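Local coordinates for protein MgGH51 (Meripilus giganteus, PDB 6ZPV) that hydrolyses terminal alpha-L-arabinofuranosides as a fungal GH51 arabinofuranosidase, probably releasing arabinose side chains from plant cell-wall polysaccharides, at residues L483-S488 with V496-G501; D24-G29 with N487-T492; S502-T507 with N589-P594. One frame throughout, in Å; residues are numbered along the deposited sequence.

Overall arrangement
The loop 24-29, just after strand 20-21, comes first in the sequence, some 460 residues before its partner in contact 2, the loop 487-492. Contacts 1 and 2 cross: 487-492 begins within the first segment of contact 1, sharing Asn487 and Ser488, and lies largely in the loop that contact 1 closes by pairing strands 483-485 and 496-498. They also touch through the Tyr498 hydroxyl and His27 O. Strand 503-505 then adds, antiparallel, to the same small sheet and meets the loop 589-594 in contact 3, in series after contact 1. Together they tie a loop after the first strand of the (beta/alpha)8 barrel, through the small mixed sheet, to the C-terminal beta domain.

Contact 1: residues L483-S488 with V496-G501; sequences LQHVNS and VSYDAG. With NAG (2-acetamido-2-deoxy-beta-D-glucopyranose), chain C.
Tyr498 lays one face of its ring over the backbone of the strand beside it, covering Gln484 O and His485 N. The CA of His485 sits over the same ring in a CH-pi contact, 4.1 Å from the Tyr498 ring centroid. A chi1 of 48° puts CG between the backbone N and the carbonyl carbon, and the ring beyond it lies across the neighbouring strand. The edge of the Tyr498 ring turns toward the face of the His485 imidazole in an offset edge-to-face pair, planes at 71°, while Leu483 CD2 packs 3.7 Å from Tyr498 CE2. Asn487 N donates to His485 ND1 in the ring plane (3.0 Å), and NE2 has a weak bond to Phe101 O. On the opposite face of the sheet, Ser497 OG donates to Gln484 OE1 at 2.7 Å, tilted from the amide's carbonyl plane. The parallel strands are joined by Tyr498 N to Gln484 O and by the straighter bond from Val486 N to Tyr498 O (2.9 Å, 170°). Past the strand ends, a water bridges Asn487 OD1 and Ala500 N; Asn487, the first residue of an Asn-Ser-Thr sequon, carries the NAG on ND2. Strand 496-498 is the middle of a three-stranded mixed sheet, between 483-485 and 503-505; helix 211-219 packs on Leu483, Val496 and Tyr498, and the Tyr498 hydroxyl reaches across to His27 O.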
loop_
_atom_site.group_PDB
_atom_site.type_symbol
_atom_site.label_atom_id
_atom_site.label_comp_id
_atom_site.label_asym_id
_atom_site.label_seq_id
_atom_site.Cartn_x
_atom_site.Cartn_y
_atom_site.Cartn_z
ATOM N N LEU A 483 1.452 1.465 -4.930
ATOM C CA LEU A 483 2.834 0.994 -4.946
ATOM C C LEU A 483 3.077 0.012 -6.073
ATOM O O LEU A 483 2.187 -0.793 -6.440
ATOM C CB LEU A 483 3.178 0.339 -3.601
ATOM C CG LEU A 483 3.443 1.316 -2.465
ATOM C CD1 LEU A 483 3.477 0.662 -1.130
ATOM C CD2 LEU A 483 4.744 2.057 -2.684
ATOM N N GLN A 484 4.320 -0.023 -6.536
ATOM C CA GLN A 484 4.754 -0.914 -7.622
ATOM C C GLN A 484 6.200 -1.363 -7.475
ATOM O O GLN A 484 7.120 -0.526 -7.564
ATOM C CB GLN A 484 4.619 -0.215 -8.961
ATOM C CG GLN A 484 5.170 -0.975 -10.150
ATOM C CD GLN A 484 5.359 -0.117 -11.396
ATOM O OE1 GLN A 484 5.358 1.095 -11.348
ATOM N NE2 GLN A 484 5.562 -0.795 -12.509
ATOM N N HIS A 485 6.414 -2.676 -7.388
ATOM C CA HIS A 485 7.760 -3.254 -7.558
ATOM C C HIS A 485 7.999 -3.328 -9.048
ATOM O O HIS A 485 7.287 -4.023 -9.783
ATOM C CB HIS A 485 7.846 -4.658 -6.929
ATOM C CG HIS A 485 9.235 -5.072 -6.732
ATOM N ND1 HIS A 485 10.185 -5.060 -7.763
ATOM C CD2 HIS A 485 9.879 -5.416 -5.582
ATOM C CE1 HIS A 485 11.316 -5.432 -7.200
ATOM N NE2 HIS A 485 11.182 -5.668 -5.875
ATOM N N VAL A 486 8.991 -2.588 -9.546
ATOM C CA VAL A 486 9.228 -2.534 -10.998
ATOM C C VAL A 486 9.660 -3.865 -11.576
ATOM O O VAL A 486 9.593 -4.023 -12.791
ATOM C CB VAL A 486 10.189 -1.422 -11.375
ATOM C CG1 VAL A 486 9.637 -0.082 -11.000
ATOM C CG2 VAL A 486 11.605 -1.670 -10.822
ATOM N N ASN A 487 10.045 -4.826 -10.761
ATOM C CA ASN A 487 10.396 -6.153 -11.271
ATOM C C ASN A 487 9.255 -7.135 -11.209
ATOM O O ASN A 487 9.427 -8.297 -11.662
ATOM C CB ASN A 487 11.628 -6.725 -10.568
ATOM C CG ASN A 487 12.830 -5.835 -10.687
ATOM O OD1 ASN A 487 13.322 -5.261 -9.724
ATOM N ND2 ASN A 487 13.321 -5.689 -11.921
ATOM N N SER A 488 8.086 -6.775 -10.684
ATOM C CA SER A 488 6.921 -7.675 -10.647
ATOM C C SER A 488 5.645 -6.849 -10.582
ATOM O O SER A 488 5.120 -6.552 -9.523
ATOM C CB SER A 488 7.005 -8.631 -9.496
ATOM O OG SER A 488 5.865 -9.513 -9.516
ATOM N N VAL A 496 3.802 5.220 -6.566
ATOM C CA VAL A 496 5.198 5.142 -6.111
ATOM C C VAL A 496 5.759 3.811 -6.560
ATOM O O VAL A 496 5.142 2.773 -6.306
ATOM C CB VAL A 496 5.247 5.298 -4.581
ATOM C CG1 VAL A 496 6.680 5.098 -4.051
ATOM C CG2 VAL A 496 4.706 6.654 -4.146
ATOM N N SER A 497 6.944 3.836 -7.193
ATOM C CA SER A 497 7.572 2.616 -7.682
ATOM C C SER A 497 8.887 2.391 -6.966
ATOM O O SER A 497 9.423 3.320 -6.365
ATOM C CB SER A 497 7.746 2.684 -9.205
ATOM O OG SER A 497 6.512 2.976 -9.847
ATOM N N TYR A 498 9.422 1.182 -7.047
ATOM C CA TYR A 498 10.703 0.894 -6.377
ATOM C C TYR A 498 11.254 -0.399 -6.926
ATOM O O TYR A 498 10.548 -1.225 -7.510
ATOM C CB TYR A 498 10.524 0.770 -4.841
ATOM C CG TYR A 498 9.369 -0.131 -4.467
ATOM C CD1 TYR A 498 9.514 -1.499 -4.324
ATOM C CD2 TYR A 498 8.085 0.384 -4.380
ATOM C CE1 TYR A 498 8.424 -2.319 -4.074
ATOM C CE2 TYR A 498 7.000 -0.442 -4.186
ATOM C CZ TYR A 498 7.152 -1.785 -4.031
ATOM O OH TYR A 498 6.031 -2.559 -3.856
ATOM N N ASP A 499 12.552 -0.573 -6.715
ATOM C CA ASP A 499 13.172 -1.904 -6.824
ATOM C C ASP A 499 13.704 -2.279 -5.429
ATOM O O ASP A 499 13.277 -1.699 -4.418
ATOM C CB ASP A 499 14.260 -1.917 -7.912
ATOM C CG ASP A 499 15.474 -1.105 -7.602
ATOM O OD1 ASP A 499 15.578 -0.481 -6.525
ATOM O OD2 ASP A 499 16.363 -1.128 -8.466
ATOM N N ALA A 500 14.590 -3.270 -5.353
ATOM C CA ALA A 500 15.078 -3.689 -4.022
ATOM C C ALA A 500 15.854 -2.594 -3.299
ATOM O O ALA A 500 16.074 -2.753 -2.117
ATOM C CB ALA A 500 15.919 -4.955 -4.181
ATOM N N GLY A 501 16.320 -1.569 -4.010
ATOM C CA GLY A 501 17.187 -0.570 -3.384
ATOM C C GLY A 501 16.733 0.862 -3.322
ATOM O O GLY A 501 17.295 1.615 -2.554
HETATM C C1 NAG C . 14.455 -4.870 -12.167
HETATM C C2 NAG C . 15.538 -5.658 -12.948
HETATM C C3 NAG C . 16.659 -4.753 -13.447
HETATM C C4 NAG C . 16.085 -3.510 -14.158
HETATM C C5 NAG C . 15.124 -2.860 -13.244
HETATM C C6 NAG C . 14.508 -1.522 -13.764
HETATM C C7 NAG C . 15.795 -8.034 -12.431
HETATM C C8 NAG C . 16.435 -8.961 -11.452
HETATM N N2 NAG C . 16.033 -6.766 -12.112
HETATM O O3 NAG C . 17.495 -5.502 -14.336
HETATM O O4 NAG C . 17.233 -2.669 -14.445
HETATM O O5 NAG C . 14.058 -3.772 -12.958
HETATM O O6 NAG C . 13.872 -1.840 -14.978
HETATM O O7 NAG C . 15.205 -8.445 -13.420
HETATM O O HOH W 1 15.121 -5.085 -7.609
#

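Contact 2: residues D24-G29 with N487-T492; sequences DINHSG and NSTQWT. With NAG (2-acetamido-2-deoxy-beta-D-glucopyranose), chain C.
Ser488 meets His27 at the start of the contact, its OG lying 3.1 Å from His27 CD2 at the edge of the imidazole and near the ring plane. That OG also accepts a bond from Gln490 NE2. The ring is held on its ND1 side by a hydrogen bond with Asp30 O. The carbonyl of Ser488 receives the CA-H of Asn26, with 3.3 Å between Ser488 O and Asn26 CA. Thr489 turns its side chain away, its hydroxyl bonded to Gln484, but its backbone passes close to the Asn26 amide. Gln490 then exchanges bonds with Asn26 in both directions: its N donates to Asn26 OD1 at 2.8 Å, and its OE1 accepts from Asn26 N, also at 2.8 Å. The bend of the Gln490 chain at chi2 (78°) turns CD back toward the other loop. Trp491 N gives Asn26 OD1 a second donor at 3.0 Å, in the carbonyl plane and on a lone pair. The CB of Trp491 packs on Ile25 CD1, 3.9 Å away. The contact thereby joins the loop after strand 20-21 of the (beta/alpha)8 barrel to the connection between strands 483-485 and 496-498. Two successive backbone N-H groups thus grip a single side-chain oxygen, while Asn26 ND2 is bonded to Leu483 O. With both ends of the amide engaged, its rotation is likely to be fixed, and amide groups rather than charges join these two irregular loops.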
loop_
_atom_site.group_PDB
_atom_site.type_symbol
_atom_site.label_atom_id
_atom_site.label_comp_id
_atom_site.label_asym_id
_atom_site.label_seq_id
_atom_site.Cartn_x
_atom_site.Cartn_y
_atom_site.Cartn_z
ATOM N N ASP A 24 -2.208 -5.555 -1.467
ATOM C CA ASP A 24 -0.961 -6.171 -1.947
ATOM C C ASP A 24 -1.160 -6.467 -3.435
ATOM O O ASP A 24 -1.876 -7.419 -3.830
ATOM C CB ASP A 24 -0.632 -7.436 -1.139
ATOM C CG ASP A 24 0.825 -7.752 -1.188
ATOM O OD1 ASP A 24 1.508 -7.425 -2.206
ATOM O OD2 ASP A 24 1.357 -8.331 -0.168
ATOM N N ILE A 25 -0.585 -5.610 -4.279
ATOM C CA ILE A 25 -0.615 -5.703 -5.744
ATOM C C ILE A 25 0.777 -5.226 -6.185
ATOM O O ILE A 25 1.372 -4.351 -5.537
ATOM C CB ILE A 25 -1.733 -4.823 -6.352
ATOM C CG1 ILE A 25 -1.856 -4.978 -7.880
ATOM C CG2 ILE A 25 -1.606 -3.372 -5.949
ATOM C CD1 ILE A 25 -3.018 -4.220 -8.479
ATOM N N ASN A 26 1.311 -5.766 -7.263
ATOM C CA ASN A 26 2.640 -5.368 -7.710
ATOM C C ASN A 26 3.697 -5.566 -6.607
ATOM O O ASN A 26 4.691 -4.833 -6.516
ATOM C CB ASN A 26 2.712 -3.916 -8.184
ATOM C CG ASN A 26 1.631 -3.474 -9.122
ATOM O OD1 ASN A 26 1.316 -4.178 -10.088
ATOM N ND2 ASN A 26 1.094 -2.265 -8.873
ATOM N N HIS A 27 3.490 -6.575 -5.740
ATOM C CA HIS A 27 4.398 -6.790 -4.602
ATOM C C HIS A 27 4.569 -5.489 -3.785
ATOM O O HIS A 27 5.631 -5.185 -3.280
ATOM C CB HIS A 27 5.728 -7.372 -5.066
ATOM C CG HIS A 27 5.635 -8.838 -5.309
ATOM N ND1 HIS A 27 5.619 -9.758 -4.294
ATOM C CD2 HIS A 27 5.412 -9.530 -6.441
ATOM C CE1 HIS A 27 5.452 -10.957 -4.797
ATOM N NE2 HIS A 27 5.345 -10.830 -6.116
ATOM N N SER A 28 3.443 -4.843 -3.549
ATOM C CA SER A 28 3.350 -3.666 -2.650
ATOM C C SER A 28 3.413 -4.040 -1.179
ATOM O O SER A 28 3.767 -3.157 -0.361
ATOM C CB SER A 28 2.091 -2.905 -2.889
ATOM O OG SER A 28 0.985 -3.744 -2.606
ATOM N N GLY A 29 3.044 -5.260 -0.821
ATOM C CA GLY A 29 3.101 -5.723 0.581
ATOM C C GLY A 29 4.326 -6.595 0.731
ATOM O O GLY A 29 5.418 -6.114 1.048
ATOM N N ASN A 487 10.045 -4.826 -10.761
ATOM C CA ASN A 487 10.396 -6.153 -11.271
ATOM C C ASN A 487 9.255 -7.135 -11.209
ATOM O O ASN A 487 9.427 -8.297 -11.662
ATOM C CB ASN A 487 11.628 -6.725 -10.568
ATOM C CG ASN A 487 12.830 -5.835 -10.687
ATOM O OD1 ASN A 487 13.322 -5.261 -9.724
ATOM N ND2 ASN A 487 13.321 -5.689 -11.921
ATOM N N SER A 488 8.086 -6.775 -10.684
ATOM C CA SER A 488 6.921 -7.675 -10.647
ATOM C C SER A 488 5.645 -6.849 -10.582
ATOM O O SER A 488 5.120 -6.552 -9.523
ATOM C CB SER A 488 7.005 -8.631 -9.496
ATOM O OG SER A 488 5.865 -9.513 -9.516
ATOM N N THR A 489 5.181 -6.486 -11.781
ATOM C CA THR A 489 4.054 -5.583 -11.996
ATOM C C THR A 489 2.852 -6.273 -12.637
ATOM O O THR A 489 3.033 -6.944 -13.672
ATOM C CB THR A 489 4.525 -4.418 -12.864
ATOM O OG1 THR A 489 5.510 -3.652 -12.138
ATOM C CG2 THR A 489 3.378 -3.513 -13.235
ATOM N N GLN A 490 1.694 -6.109 -12.030
ATOM C CA GLN A 490 0.410 -6.574 -12.570
ATOM C C GLN A 490 -0.518 -5.440 -13.048
ATOM O O GLN A 490 -1.457 -5.724 -13.756
ATOM C CB GLN A 490 -0.313 -7.487 -11.609
ATOM C CG GLN A 490 0.501 -8.710 -11.174
ATOM C CD GLN A 490 1.559 -8.456 -10.130
ATOM O OE1 GLN A 490 1.225 -7.818 -9.136
ATOM N NE2 GLN A 490 2.784 -8.969 -10.361
ATOM N N TRP A 491 -0.202 -4.213 -12.702
ATOM C CA TRP A 491 -1.050 -3.059 -13.060
ATOM C C TRP A 491 -0.183 -1.799 -13.147
ATOM O O TRP A 491 0.657 -1.640 -12.240
ATOM C CB TRP A 491 -2.136 -2.839 -12.030
ATOM C CG TRP A 491 -3.112 -1.741 -12.289
ATOM C CD1 TRP A 491 -2.925 -0.408 -12.171
ATOM C CD2 TRP A 491 -4.457 -1.888 -12.794
ATOM N NE1 TRP A 491 -4.058 0.286 -12.456
ATOM C CE2 TRP A 491 -5.019 -0.605 -12.861
ATOM C CE3 TRP A 491 -5.206 -2.967 -13.279
ATOM C CZ2 TRP A 491 -6.342 -0.371 -13.285
ATOM C CZ3 TRP A 491 -6.518 -2.774 -13.706
ATOM C CH2 TRP A 491 -7.039 -1.472 -13.716
ATOM N N THR A 492 -0.382 -0.963 -14.147
ATOM C CA THR A 492 0.217 0.366 -14.231
ATOM C C THR A 492 -0.895 1.327 -14.615
ATOM O O THR A 492 -1.907 0.936 -15.190
ATOM C CB THR A 492 1.338 0.418 -15.265
ATOM O OG1 THR A 492 0.795 0.256 -16.595
ATOM C CG2 THR A 492 2.398 -0.647 -15.028
HETATM C C1 NAG C . 14.455 -4.870 -12.167
HETATM C C2 NAG C . 15.538 -5.658 -12.948
HETATM C C3 NAG C . 16.659 -4.753 -13.447
HETATM C C4 NAG C . 16.085 -3.510 -14.158
HETATM C C5 NAG C . 15.124 -2.860 -13.244
HETATM C C6 NAG C . 14.508 -1.522 -13.764
HETATM C C7 NAG C . 15.795 -8.034 -12.431
HETATM C C8 NAG C . 16.435 -8.961 -11.452
HETATM N N2 NAG C . 16.033 -6.766 -12.112
HETATM O O3 NAG C . 17.495 -5.502 -14.336
HETATM O O4 NAG C . 17.233 -2.669 -14.445
HETATM O O5 NAG C . 14.058 -3.772 -12.958
HETATM O O6 NAG C . 13.872 -1.840 -14.978
HETATM O O7 NAG C . 15.205 -8.445 -13.420
#

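Contact 3: residues S502-T507 with N589-P594. With NAG (2-acetamido-2-deoxy-beta-D-glucopyranose), chain B; NAG (2-acetamido-2-deoxy-beta-D-glucopyranose), chain C.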
loop_
_atom_site.group_PDB
_atom_site.type_symbol
_atom_site.label_atom_id
_atom_site.label_comp_id
_atom_site.label_asym_id
_atom_site.label_seq_id
_atom_site.Cartn_x
_atom_site.Cartn_y
_atom_site.Cartn_z
ATOM N N SER A 502 15.777 1.271 -4.166
ATOM C CA SER A 502 15.460 2.681 -4.333
ATOM C C SER A 502 14.007 2.869 -4.691
ATOM O O SER A 502 13.352 1.962 -5.170
ATOM C CB SER A 502 16.332 3.408 -5.236
ATOM O OG SER A 502 16.102 2.908 -6.492
ATOM N N VAL A 503 13.543 4.103 -4.486
ATOM C CA VAL A 503 12.153 4.505 -4.688
ATOM C C VAL A 503 12.090 5.584 -5.808
ATOM O O VAL A 503 13.002 6.399 -5.925
ATOM C CB VAL A 503 11.547 5.039 -3.401
ATOM C CG1 VAL A 503 10.221 5.699 -3.553
ATOM C CG2 VAL A 503 11.493 3.984 -2.323
ATOM N N ILE A 504 11.023 5.537 -6.581
ATOM C CA ILE A 504 10.715 6.481 -7.656
ATOM C C ILE A 504 9.393 7.154 -7.301
ATOM O O ILE A 504 8.345 6.470 -7.241
ATOM C CB ILE A 504 10.606 5.750 -9.012
ATOM C CG1 ILE A 504 11.899 5.033 -9.375
ATOM C CG2 ILE A 504 10.301 6.759 -10.102
ATOM C CD1 ILE A 504 11.762 3.715 -9.804
ATOM N N LYS A 505 9.419 8.459 -7.120
ATOM C CA LYS A 505 8.220 9.249 -6.815
ATOM C C LYS A 505 7.680 9.763 -8.144
ATOM O O LYS A 505 8.336 10.521 -8.845
ATOM C CB LYS A 505 8.605 10.414 -5.889
ATOM C CG LYS A 505 9.099 9.975 -4.525
ATOM C CD LYS A 505 9.713 10.993 -3.703
ATOM C CE LYS A 505 10.521 10.302 -2.595
ATOM N NZ LYS A 505 11.089 11.282 -1.649
ATOM N N SER A 506 6.468 9.360 -8.492
ATOM C CA SER A 506 5.869 9.692 -9.803
ATOM C C SER A 506 5.430 11.165 -9.869
ATOM O O SER A 506 5.225 11.846 -8.863
ATOM C CB SER A 506 4.708 8.806 -10.094
ATOM O OG SER A 506 3.555 9.112 -9.301
ATOM N N THR A 507 5.123 11.589 -11.101
ATOM C CA THR A 507 4.423 12.874 -11.295
ATOM C C THR A 507 3.110 12.950 -10.484
ATOM O O THR A 507 2.854 13.943 -9.812
ATOM C CB THR A 507 4.148 13.084 -12.794
ATOM O OG1 THR A 507 3.404 11.942 -13.248
ATOM C CG2 THR A 507 5.421 13.241 -13.626
ATOM N N ASN A 589 8.754 9.975 -14.404
ATOM C CA ASN A 589 9.883 9.485 -13.598
ATOM C C ASN A 589 9.958 7.975 -13.756
ATOM O O ASN A 589 8.983 7.264 -13.615
ATOM C CB ASN A 589 9.722 9.920 -12.140
ATOM C CG ASN A 589 9.823 11.443 -12.063
ATOM O OD1 ASN A 589 10.641 12.028 -12.795
ATOM N ND2 ASN A 589 9.022 12.050 -11.181
ATOM N N THR A 590 11.155 7.488 -14.097
ATOM C CA THR A 590 11.365 6.052 -14.387
ATOM C C THR A 590 12.575 5.564 -13.652
ATOM O O THR A 590 13.338 6.325 -13.074
ATOM C CB THR A 590 11.631 5.865 -15.891
ATOM O OG1 THR A 590 12.886 6.482 -16.177
ATOM C CG2 THR A 590 10.552 6.452 -16.751
ATOM N N PRO A 591 12.811 4.228 -13.620
ATOM C CA PRO A 591 13.998 3.739 -12.917
ATOM C C PRO A 591 15.294 4.328 -13.502
ATOM O O PRO A 591 16.204 4.635 -12.708
ATOM C CB PRO A 591 13.923 2.208 -13.162
ATOM C CG PRO A 591 12.439 1.972 -13.195
ATOM C CD PRO A 591 11.877 3.131 -13.971
ATOM N N GLU A 592 15.297 4.597 -14.818
ATOM C CA GLU A 592 16.468 5.176 -15.494
ATOM C C GLU A 592 16.639 6.686 -15.212
ATOM O O GLU A 592 17.764 7.181 -15.252
ATOM C CB GLU A 592 16.429 4.856 -16.988
ATOM C CG GLU A 592 16.452 3.373 -17.230
ATOM C CD GLU A 592 15.269 2.531 -16.787
ATOM O OE1 GLU A 592 14.088 3.044 -16.877
ATOM O OE2 GLU A 592 15.544 1.307 -16.367
ATOM N N ALA A 593 15.537 7.360 -14.973
ATOM C CA ALA A 593 15.511 8.830 -14.792
ATOM C C ALA A 593 14.519 9.117 -13.668
ATOM O O ALA A 593 13.405 9.584 -13.930
ATOM C CB ALA A 593 15.206 9.583 -16.066
ATOM N N PRO A 594 14.846 8.781 -12.428
ATOM C CA PRO A 594 13.835 8.786 -11.391
ATOM C C PRO A 594 13.471 10.182 -10.890
ATOM O O PRO A 594 12.494 10.318 -10.175
ATOM C CB PRO A 594 14.492 8.006 -10.236
ATOM C CG PRO A 594 15.980 8.129 -10.489
ATOM C CD PRO A 594 16.117 8.163 -11.991
HETATM C C1 NAG B . 17.298 -2.242 -15.805
HETATM C C2 NAG B . 18.289 -1.084 -15.884
HETATM C C3 NAG B . 18.594 -0.625 -17.346
HETATM C C4 NAG B . 19.027 -1.821 -18.188
HETATM C C5 NAG B . 17.968 -2.938 -17.970
HETATM C C6 NAG B . 18.213 -4.215 -18.736
HETATM C C7 NAG B . 18.263 0.423 -13.999
HETATM C C8 NAG B . 17.643 1.711 -13.459
HETATM N N2 NAG B . 17.826 0.007 -15.177
HETATM O O3 NAG B . 19.571 0.426 -17.429
HETATM O O4 NAG B . 19.209 -1.407 -19.592
HETATM O O5 NAG B . 17.758 -3.306 -16.541
HETATM O O6 NAG B . 19.278 -4.925 -18.065
HETATM O O7 NAG B . 19.182 -0.175 -13.423
HETATM C C1 NAG C . 14.455 -4.870 -12.167
HETATM C C2 NAG C . 15.538 -5.658 -12.948
HETATM C C3 NAG C . 16.659 -4.753 -13.447
HETATM C C4 NAG C . 16.085 -3.510 -14.158
HETATM C C5 NAG C . 15.124 -2.860 -13.244
HETATM C C6 NAG C . 14.508 -1.522 -13.764
HETATM C C7 NAG C . 15.795 -8.034 -12.431
HETATM C C8 NAG C . 16.435 -8.961 -11.452
HETATM N N2 NAG C . 16.033 -6.766 -12.112
HETATM O O3 NAG C . 17.495 -5.502 -14.336
HETATM O O4 NAG C . 17.233 -2.669 -14.445
HETATM O O5 NAG C . 14.058 -3.772 -12.958
HETATM O O6 NAG C . 13.872 -1.840 -14.978
HETATM O O7 NAG C . 15.205 -8.445 -13.420
HETATM O O HOH W 2 12.018 9.709 -7.431
HETATM O O HOH W 3 10.861 11.672 -8.509
HETATM O O HOH W 4 6.042 9.692 -13.179
#
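Ile504 points its CB at the loop 589-594 and then branches. CG2, anti to the backbone N, lies 3.8 Å from Asn589 CB and about as far from Asn589 O. On the other branch, CG1 packs 4.0 Å from Pro594 CB, and CD1 at the tip reaches Pro591, 3.9 Å from its CG. An alanine here would probably open a gap between strand 503-505 and the loop, with Pro591 and Pro594 losing their packing partner and Asn589 CB its contact with CG2. Next along the strand, Lys505 O accepts from Asn589 ND2 (2.9 Å), in the plane of the carbonyl though tilted from the Asn589 amide plane, while Asn589 OD1 takes Ile597 N. Two waters extend the seam, one donating to Lys505 O and Pro594 O, another linking Lys505 N to Pro594 O. Glu592 faces the glycan, its OE2 accepting from N2 of the chain B NAG at 2.9 Å, and Pro591 CB packs against this sugar and the chain C NAG linked to Asn487. Thr590 OG1 accepts from Ala593 N, an ST motif. The arrangement is an edge strand of a small sheet packed against a proline-bearing loop of the C-terminal beta domain that also borders an N-glycan.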